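Local structure of cobalamin biosynthesis protein (cbiD) (Archaeoglobus fulgidus, 1SR8) at residues P5-Y9 with R217-L221; K201-A205 with P232-G236; H209-T215 with E248-F254. The protein probably methylates C-1 of cobalt-precorrin-5B with S-adenosyl-L-methionine to form cobalt-precorrin-6A, a step on the anaerobic route to adenosylcobalamin. One frame throughout, in Å; residues are numbered along the deposited sequence.

Overall arrangement
The three interactions cluster around one parallel sheet, with order 231-234, 210-214, 248-253, 278-281 across it. Interaction 3 joins its two inner strands. Interaction 2 sets helix 195-204 against one outermost strand, 231-234, its centre about 9 Å from that of interaction 3. Interaction 1 fastens a loop near the N-terminus to helix 217-226; its centre lies about 10 Å from that of interaction 2 and about 12 Å from that of interaction 3. Along the chain the order is 5-9, 201-205, 209-215, 217-221, 232-236, 248-254, and every pair of interactions has alternating segments. Contacts between residues far apart in sequence thus overlap along the chain, and the N-terminal loop is tied to the same sheet.

Interaction 1. Residues P5-Y9 with R217-L221; sequences PIELY and RKAWL
Arg217 NH1 donates a nearly straight hydrogen bond to Ile6 O, 3.0 Å long with 171° at the hydrogen. The acceptor lies in the guanidinium plane, but the donor stands above the carbonyl plane, off the lone pairs. Water 1 bridges the same residues, accepting from Arg217 NH2 and donating to Ile6 O at 3.3 Å, which gives the carbonyl a second grip. Trp220 presents its rim to the loop: CZ2 comes within 3.3 Å of Glu7 O, and CH2 meets Leu8 CD2 at 3.8 Å, both partners near the ring plane. Its CG is anti to the backbone N (chi1 -177°), which sends the indole out from the helix to the loop. Behind this shell, Trp220 CZ3 sits over the centre of the Arg217 guanidinium, 3.4 Å above its plane. With an alanine in place of Arg217, Ile6 O would probably lose its direct donor, water 1 its NH2 partner, and the indole the flat group over one of its faces. The Glu7 carboxylate is engaged by Lys201 NZ and Val234 N. The contact ties the loop before helix 21-26 to the start of helix 217-226, whose Trp220 rests on strands 210-214 and 231-234.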
loop_
_atom_site.group_PDB
_atom_site.type_symbol
_atom_site.label_atom_id
_atom_site.label_comp_id
_atom_site.label_asym_id
_atom_site.label_seq_id
_atom_site.Cartn_x
_atom_site.Cartn_y
_atom_site.Cartn_z
ATOM N N PRO A 5 13.292 1.640 0.369
ATOM C CA PRO A 5 12.782 3.013 0.456
ATOM C C PRO A 5 11.491 3.221 1.244
ATOM O O PRO A 5 11.168 4.345 1.611
ATOM C CB PRO A 5 12.643 3.419 -1.009
ATOM C CG PRO A 5 12.309 2.148 -1.674
ATOM C CD PRO A 5 13.246 1.159 -1.022
ATOM N N ILE A 6 10.758 2.148 1.515
ATOM C CA ILE A 6 9.503 2.262 2.250
ATOM C C ILE A 6 9.611 1.803 3.698
ATOM O O ILE A 6 9.333 2.582 4.621
ATOM C CB ILE A 6 8.380 1.460 1.557
ATOM C CG1 ILE A 6 8.132 2.022 0.161
ATOM C CG2 ILE A 6 7.088 1.535 2.370
ATOM C CD1 ILE A 6 7.241 1.144 -0.658
ATOM N N GLU A 7 10.024 0.555 3.909
ATOM C CA GLU A 7 10.134 0.046 5.263
ATOM C C GLU A 7 11.467 0.363 5.920
ATOM O O GLU A 7 11.643 0.126 7.109
ATOM C CB GLU A 7 9.869 -1.448 5.297
ATOM C CG GLU A 7 9.302 -1.883 6.620
ATOM C CD GLU A 7 8.649 -3.237 6.562
ATOM O OE1 GLU A 7 7.907 -3.519 5.597
ATOM O OE2 GLU A 7 8.861 -4.024 7.499
ATOM N N LEU A 8 12.409 0.874 5.135
ATOM C CA LEU A 8 13.713 1.304 5.643
ATOM C C LEU A 8 14.726 0.309 6.224
ATOM O O LEU A 8 15.721 0.721 6.828
ATOM C CB LEU A 8 13.489 2.429 6.658
ATOM C CG LEU A 8 13.351 3.858 6.119
ATOM C CD1 LEU A 8 12.619 3.895 4.798
ATOM C CD2 LEU A 8 12.639 4.695 7.157
ATOM N N TYR A 9 14.497 -0.986 6.061
ATOM C CA TYR A 9 15.459 -1.950 6.571
ATOM C C TYR A 9 16.547 -2.115 5.520
ATOM O O TYR A 9 16.412 -1.647 4.381
ATOM C CB TYR A 9 14.789 -3.296 6.862
ATOM C CG TYR A 9 13.880 -3.789 5.754
ATOM C CD1 TYR A 9 14.385 -4.107 4.490
ATOM C CD2 TYR A 9 12.507 -3.929 5.967
ATOM C CE1 TYR A 9 13.549 -4.548 3.467
ATOM C CE2 TYR A 9 11.662 -4.370 4.948
ATOM C CZ TYR A 9 12.190 -4.677 3.701
ATOM O OH TYR A 9 11.352 -5.109 2.696
ATOM N N ARG A 217 1.283 -0.057 8.586
ATOM C CA ARG A 217 2.039 1.179 8.478
ATOM C C ARG A 217 1.835 2.135 9.654
ATOM O O ARG A 217 2.786 2.752 10.110
ATOM C CB ARG A 217 1.694 1.889 7.164
ATOM C CG ARG A 217 2.485 3.175 6.893
ATOM C CD ARG A 217 3.985 2.909 6.770
ATOM N NE ARG A 217 4.685 4.090 6.275
ATOM C CZ ARG A 217 5.906 4.067 5.748
ATOM N NH1 ARG A 217 6.566 2.921 5.657
ATOM N NH2 ARG A 217 6.448 5.180 5.275
ATOM N N LYS A 218 0.609 2.272 10.145
ATOM C CA LYS A 218 0.375 3.185 11.262
ATOM C C LYS A 218 1.123 2.708 12.493
ATOM O O LYS A 218 1.717 3.516 13.208
ATOM C CB LYS A 218 -1.123 3.308 11.563
ATOM C CG LYS A 218 -1.933 3.754 10.339
ATOM C CD LYS A 218 -3.405 4.047 10.655
ATOM C CE LYS A 218 -4.306 3.742 9.447
ATOM N NZ LYS A 218 -3.949 4.510 8.211
ATOM N N ALA A 219 1.101 1.395 12.720
ATOM C CA ALA A 219 1.791 0.773 13.850
ATOM C C ALA A 219 3.292 0.994 13.722
ATOM O O ALA A 219 3.985 1.293 14.699
ATOM C CB ALA A 219 1.500 -0.715 13.883
ATOM N N TRP A 220 3.777 0.836 12.498
ATOM C CA TRP A 220 5.184 1.004 12.164
ATOM C C TRP A 220 5.625 2.425 12.496
ATOM O O TRP A 220 6.705 2.633 13.041
ATOM C CB TRP A 220 5.371 0.725 10.669
ATOM C CG TRP A 220 6.785 0.785 10.163
ATOM C CD1 TRP A 220 7.694 -0.237 10.135
ATOM C CD2 TRP A 220 7.424 1.908 9.545
ATOM N NE1 TRP A 220 8.852 0.179 9.527
ATOM C CE2 TRP A 220 8.717 1.491 9.157
ATOM C CE3 TRP A 220 7.029 3.224 9.278
ATOM C CZ2 TRP A 220 9.619 2.344 8.513
ATOM C CZ3 TRP A 220 7.924 4.073 8.637
ATOM C CH2 TRP A 220 9.208 3.629 8.260
ATOM N N LEU A 221 4.785 3.399 12.157
ATOM C CA LEU A 221 5.075 4.803 12.420
ATOM C C LEU A 221 5.100 5.032 13.919
ATOM O O LEU A 221 5.918 5.796 14.430
ATOM C CB LEU A 221 4.011 5.705 11.786
ATOM C CG LEU A 221 4.081 5.858 10.263
ATOM C CD1 LEU A 221 2.853 6.589 9.741
ATOM C CD2 LEU A 221 5.337 6.613 9.892
HETATM O O HOH W 1 8.931 5.670 3.650
#

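Interaction 2. Residues K201-A205 with P232-G236; sequences KLKIA and PFVFG
Lys201 runs from helix 195-204 to the edge strand 231-234, passing over Phe235 and ending on the backbone of Val234. At its root, CB lies 3.9 Å from Phe235 CZ. The next carbon, CG, is shared between two rings, 3.7 Å from Phe235 CZ and 4.0 Å from Phe233 CD1, the latter approached obliquely. CD then stands over the face of Phe235, 4.2 Å from the ring centroid and 18° off the normal, a CH-pi contact. A turn about the CG-CD bond (chi3 -69°) brings the chain end to Val234 O, which NZ reaches with a 2.8 Å hydrogen bond. This donor lies in the carbonyl plane, with a C=O...N angle of 149°. The ammonium is too far from Phe235 for more than a weak cation-pi attraction; its charge is met instead by salt bridges to Glu191 and Glu7. Three acceptors thus grip one buried nitrogen: the Val234 carbonyl and the two carboxylates probably offset the cost of burying the charge, while the methylenes pack on the aromatic rings.

One helical turn on, Ala205 CB lies over a face of Phe233 in a CH-pi contact, 3.9 Å from the ring centroid, and Ile204 CG2 comes in obliquely to CE1 of the same ring at 4.0 Å. Leu202 N meets Phe235 at its edge, 3.8 Å from CZ. Both rings therefore touch the helix and strand 210-214, whereas Val234 between them packs against Trp220 of helix 217-226. Strand 210-214, helix 217-226 and strand 231-234 form a beta-alpha-beta crossover between neighbouring parallel strands. With helix 195-204 on the phenylalanine side and helix 217-226 on the valine side, the arrangement is that of a three-layer alpha/beta/alpha sandwich, a parallel sheet covered by helices on both faces.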
loop_
_atom_site.group_PDB
_atom_site.type_symbol
_atom_site.label_atom_id
_atom_site.label_comp_id
_atom_site.label_asym_id
_atom_site.label_seq_id
_atom_site.Cartn_x
_atom_site.Cartn_y
_atom_site.Cartn_z
ATOM N N LYS A 201 11.380 -11.467 5.167
ATOM C CA LYS A 201 11.423 -10.353 6.100
ATOM C C LYS A 201 11.970 -10.761 7.467
ATOM O O LYS A 201 12.566 -9.944 8.160
ATOM C CB LYS A 201 10.041 -9.710 6.241
ATOM C CG LYS A 201 10.106 -8.317 6.859
ATOM C CD LYS A 201 8.769 -7.595 6.854
ATOM C CE LYS A 201 8.318 -7.203 5.454
ATOM N NZ LYS A 201 7.052 -6.411 5.505
ATOM N N LEU A 202 11.772 -12.019 7.852
ATOM C CA LEU A 202 12.289 -12.496 9.133
ATOM C C LEU A 202 13.813 -12.521 9.048
ATOM O O LEU A 202 14.499 -12.104 9.976
ATOM C CB LEU A 202 11.762 -13.900 9.452
ATOM C CG LEU A 202 12.434 -14.635 10.622
ATOM C CD1 LEU A 202 12.365 -13.793 11.891
ATOM C CD2 LEU A 202 11.749 -15.969 10.833
ATOM N N LYS A 203 14.331 -13.004 7.921
ATOM C CA LYS A 203 15.768 -13.066 7.700
ATOM C C LYS A 203 16.358 -11.667 7.661
ATOM O O LYS A 203 17.462 -11.439 8.154
ATOM C CB LYS A 203 16.076 -13.782 6.387
ATOM C CG LYS A 203 15.654 -15.238 6.368
ATOM C CD LYS A 203 16.052 -15.885 5.055
ATOM C CE LYS A 203 15.652 -17.354 5.008
ATOM N NZ LYS A 203 16.027 -17.965 3.699
ATOM N N ILE A 204 15.626 -10.730 7.066
ATOM C CA ILE A 204 16.087 -9.352 6.996
ATOM C C ILE A 204 16.157 -8.784 8.410
ATOM O O ILE A 204 17.069 -8.027 8.746
ATOM C CB ILE A 204 15.127 -8.476 6.161
ATOM C CG1 ILE A 204 15.141 -8.946 4.702
ATOM C CG2 ILE A 204 15.530 -7.008 6.265
ATOM C CD1 ILE A 204 14.199 -8.183 3.777
ATOM N N ALA A 205 15.186 -9.171 9.235
ATOM C CA ALA A 205 15.102 -8.705 10.615
ATOM C C ALA A 205 16.153 -9.355 11.504
ATOM O O ALA A 205 16.316 -8.967 12.657
ATOM C CB ALA A 205 13.713 -8.980 11.169
ATOM N N PRO A 232 11.921 -1.173 13.134
ATOM C CA PRO A 232 10.509 -1.393 12.806
ATOM C C PRO A 232 10.254 -2.197 11.532
ATOM O O PRO A 232 10.777 -1.880 10.456
ATOM C CB PRO A 232 9.950 0.027 12.745
ATOM C CG PRO A 232 11.093 0.802 12.176
ATOM C CD PRO A 232 12.315 0.227 12.879
ATOM N N PHE A 233 9.442 -3.240 11.690
ATOM C CA PHE A 233 9.064 -4.150 10.613
ATOM C C PHE A 233 7.561 -4.354 10.612
ATOM O O PHE A 233 6.918 -4.291 11.659
ATOM C CB PHE A 233 9.739 -5.512 10.806
ATOM C CG PHE A 233 11.207 -5.502 10.505
ATOM C CD1 PHE A 233 11.657 -5.524 9.185
ATOM C CD2 PHE A 233 12.145 -5.411 11.532
ATOM C CE1 PHE A 233 13.011 -5.451 8.895
ATOM C CE2 PHE A 233 13.508 -5.336 11.247
ATOM C CZ PHE A 233 13.939 -5.355 9.932
ATOM N N VAL A 234 6.999 -4.590 9.433
ATOM C CA VAL A 234 5.577 -4.842 9.326
ATOM C C VAL A 234 5.412 -6.314 9.019
ATOM O O VAL A 234 5.874 -6.796 7.988
ATOM C CB VAL A 234 4.927 -4.034 8.197
ATOM C CG1 VAL A 234 3.469 -4.441 8.063
ATOM C CG2 VAL A 234 5.033 -2.554 8.486
ATOM N N PHE A 235 4.765 -7.036 9.922
ATOM C CA PHE A 235 4.543 -8.458 9.724
ATOM C C PHE A 235 3.054 -8.773 9.653
ATOM O O PHE A 235 2.665 -9.938 9.548
ATOM C CB PHE A 235 5.205 -9.254 10.855
ATOM C CG PHE A 235 6.656 -9.545 10.609
ATOM C CD1 PHE A 235 7.042 -10.714 9.969
ATOM C CD2 PHE A 235 7.636 -8.620 10.963
ATOM C CE1 PHE A 235 8.388 -10.958 9.679
ATOM C CE2 PHE A 235 8.978 -8.854 10.677
ATOM C CZ PHE A 235 9.353 -10.028 10.033
ATOM N N GLY A 236 2.224 -7.732 9.703
ATOM C CA GLY A 236 0.788 -7.942 9.647
ATOM C C GLY A 236 0.302 -8.913 10.714
ATOM O O GLY A 236 0.534 -8.712 11.909
#

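Interaction 3. Residues H209-T215 with E248-F254; sequences HRIAITT and EKIIVGF
Arg210 to Thr214 pairs in parallel register with Glu248 to Val252, the strand axes 25° apart. Backbone hydrogen bonds carry the pairing. From Ile211, N reaches Glu248 O at 2.7 Å, and O receives Ile250 N at 3.1 Å. Ile213 repeats this two residues on: its N bonds Ile250 O at 2.7 Å, and its O accepts from Val252 N at 2.9 Å. At the start, Glu248 N donates to His209 O; at the end, Thr215 N makes only a weak bond to Val252 O. Between these, CA-H...O contacts fill the register, Thr214 CA lying 3.0 Å from Val252 O.

Apolar contacts join mostly matching positions. On one face, Ala212 CB touches Ile250 CG2 at 3.6 Å, and Thr214 CG2 lies alongside Val252 CB. On the other, Ile211 CG1 runs beside the aliphatic part of Lys249, while Ile213 CD1 reaches back, out of step, to CB of that lysine. A chi1 of 62° places Ile211 CG1 between its backbone N and carbonyl carbon, beside Lys249 CG.

Polar side chains work at the ends. Glu248 runs side by side with His209 and Arg210, its CG 3.4 Å from His209 NE2 and its CB beside Arg210 CG. Its N sits over the centre of the His209 ring. Thr215 OG1 takes a weak, 3.3 Å bond from Phe254 N, the N-cap residue of helix 255-262. At Gly253, a CB would clash with Thr215 CG2, leaving no room for a side chain in this conformation. Phe233 O and His245 O engage the polar tips of Thr214 and Lys249.

Since Ala212 and Thr214 also bond strand 231-234, strand 210-214 is held along both edges; the chemistry implies a central strand exposed at Arg210 but buried from Ile211 to Thr214, fixed mainly by its backbone, with hydrocarbon side chains from Ile211 to Ile213.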
loop_
_atom_site.group_PDB
_atom_site.type_symbol
_atom_site.label_atom_id
_atom_site.label_comp_id
_atom_site.label_asym_id
_atom_site.label_seq_id
_atom_site.Cartn_x
_atom_site.Cartn_y
_atom_site.Cartn_z
ATOM N N HIS A 209 19.324 -6.669 16.332
ATOM C CA HIS A 209 19.117 -7.343 17.602
ATOM C C HIS A 209 17.735 -7.010 18.157
ATOM O O HIS A 209 17.004 -7.896 18.603
ATOM C CB HIS A 209 20.198 -6.948 18.615
ATOM C CG HIS A 209 20.028 -7.604 19.947
ATOM N ND1 HIS A 209 20.058 -8.972 20.107
ATOM C CD2 HIS A 209 19.753 -7.086 21.167
ATOM C CE1 HIS A 209 19.804 -9.270 21.370
ATOM N NE2 HIS A 209 19.614 -8.143 22.033
ATOM N N ARG A 210 17.381 -5.729 18.119
ATOM C CA ARG A 210 16.089 -5.275 18.616
ATOM C C ARG A 210 15.173 -4.972 17.438
ATOM O O ARG A 210 15.562 -4.274 16.506
ATOM C CB ARG A 210 16.276 -4.022 19.474
ATOM C CG ARG A 210 17.336 -4.187 20.556
ATOM C CD ARG A 210 17.414 -2.982 21.495
ATOM N NE ARG A 210 18.514 -3.106 22.457
ATOM C CZ ARG A 210 19.793 -2.849 22.178
ATOM N NH1 ARG A 210 20.143 -2.442 20.964
ATOM N NH2 ARG A 210 20.730 -3.008 23.110
ATOM N N ILE A 211 13.961 -5.510 17.471
ATOM C CA ILE A 211 13.016 -5.271 16.380
ATOM C C ILE A 211 11.577 -5.068 16.848
ATOM O O ILE A 211 11.111 -5.737 17.774
ATOM C CB ILE A 211 13.009 -6.445 15.348
ATOM C CG1 ILE A 211 12.557 -7.749 16.033
ATOM C CG2 ILE A 211 14.381 -6.582 14.708
ATOM C CD1 ILE A 211 12.044 -8.837 15.083
ATOM N N ALA A 212 10.878 -4.141 16.202
ATOM C CA ALA A 212 9.480 -3.898 16.524
ATOM C C ALA A 212 8.621 -4.648 15.490
ATOM O O ALA A 212 8.718 -4.393 14.288
ATOM C CB ALA A 212 9.180 -2.404 16.483
ATOM N N ILE A 213 7.811 -5.590 15.960
ATOM C CA ILE A 213 6.924 -6.366 15.087
ATOM C C ILE A 213 5.578 -5.627 15.042
ATOM O O ILE A 213 4.805 -5.678 16.003
ATOM C CB ILE A 213 6.702 -7.795 15.648
ATOM C CG1 ILE A 213 8.052 -8.455 15.943
ATOM C CG2 ILE A 213 5.914 -8.638 14.645
ATOM C CD1 ILE A 213 7.951 -9.744 16.744
ATOM N N THR A 214 5.306 -4.940 13.935
ATOM C CA THR A 214 4.073 -4.170 13.810
ATOM C C THR A 214 3.054 -4.770 12.843
ATOM O O THR A 214 3.407 -5.550 11.963
ATOM C CB THR A 214 4.391 -2.713 13.410
ATOM O OG1 THR A 214 4.781 -2.645 12.029
ATOM C CG2 THR A 214 5.532 -2.195 14.274
ATOM N N THR A 215 1.784 -4.402 13.027
ATOM C CA THR A 215 0.683 -4.910 12.203
ATOM C C THR A 215 0.443 -4.173 10.880
ATOM O O THR A 215 -0.106 -4.744 9.934
ATOM C CB THR A 215 -0.648 -4.917 12.997
ATOM O OG1 THR A 215 -0.883 -3.619 13.552
ATOM C CG2 THR A 215 -0.597 -5.933 14.110
ATOM N N GLU A 248 15.834 -9.001 20.716
ATOM C CA GLU A 248 14.844 -8.228 21.474
ATOM C C GLU A 248 13.647 -7.852 20.585
ATOM O O GLU A 248 13.785 -7.118 19.603
ATOM C CB GLU A 248 15.479 -6.947 22.030
ATOM C CG GLU A 248 16.501 -7.168 23.123
ATOM C CD GLU A 248 15.896 -7.810 24.345
ATOM O OE1 GLU A 248 14.883 -7.280 24.852
ATOM O OE2 GLU A 248 16.432 -8.842 24.800
ATOM N N LYS A 249 12.472 -8.342 20.957
ATOM C CA LYS A 249 11.260 -8.093 20.191
ATOM C C LYS A 249 10.181 -7.354 20.949
ATOM O O LYS A 249 9.986 -7.550 22.145
ATOM C CB LYS A 249 10.678 -9.420 19.713
ATOM C CG LYS A 249 11.582 -10.177 18.787
ATOM C CD LYS A 249 11.370 -11.660 18.938
ATOM C CE LYS A 249 11.921 -12.141 20.260
ATOM N NZ LYS A 249 12.046 -13.618 20.277
ATOM N N ILE A 250 9.470 -6.500 20.235
ATOM C CA ILE A 250 8.371 -5.772 20.828
ATOM C C ILE A 250 7.246 -5.833 19.792
ATOM O O ILE A 250 7.497 -5.716 18.593
ATOM C CB ILE A 250 8.774 -4.299 21.158
ATOM C CG1 ILE A 250 7.824 -3.728 22.210
ATOM C CG2 ILE A 250 8.751 -3.425 19.904
ATOM C CD1 ILE A 250 8.219 -2.349 22.697
ATOM N N ILE A 251 6.021 -6.073 20.248
ATOM C CA ILE A 251 4.876 -6.138 19.343
ATOM C C ILE A 251 4.040 -4.866 19.451
ATOM O O ILE A 251 3.615 -4.482 20.540
ATOM C CB ILE A 251 3.970 -7.352 19.658
ATOM C CG1 ILE A 251 4.766 -8.648 19.480
ATOM C CG2 ILE A 251 2.748 -7.339 18.745
ATOM C CD1 ILE A 251 4.008 -9.892 19.860
ATOM N N VAL A 252 3.822 -4.210 18.317
ATOM C CA VAL A 252 3.024 -2.988 18.272
ATOM C C VAL A 252 1.950 -3.160 17.197
ATOM O O VAL A 252 2.259 -3.493 16.051
ATOM C CB VAL A 252 3.893 -1.758 17.923
ATOM C CG1 VAL A 252 3.049 -0.487 17.985
ATOM C CG2 VAL A 252 5.091 -1.680 18.869
ATOM N N GLY A 253 0.690 -2.955 17.564
ATOM C CA GLY A 253 -0.371 -3.101 16.589
ATOM C C GLY A 253 -1.724 -2.638 17.085
ATOM O O GLY A 253 -1.896 -2.325 18.262
ATOM N N PHE A 254 -2.688 -2.587 16.174
ATOM C CA PHE A 254 -4.036 -2.178 16.524
ATOM C C PHE A 254 -4.869 -3.411 16.872
ATOM O O PHE A 254 -4.623 -4.508 16.365
ATOM C CB PHE A 254 -4.679 -1.401 15.371
ATOM C CG PHE A 254 -4.033 -0.064 15.107
ATOM C CD1 PHE A 254 -2.819 0.023 14.436
ATOM C CD2 PHE A 254 -4.633 1.109 15.539
ATOM C CE1 PHE A 254 -2.210 1.265 14.196
ATOM C CE2 PHE A 254 -4.032 2.352 15.306
ATOM C CZ PHE A 254 -2.819 2.426 14.633
#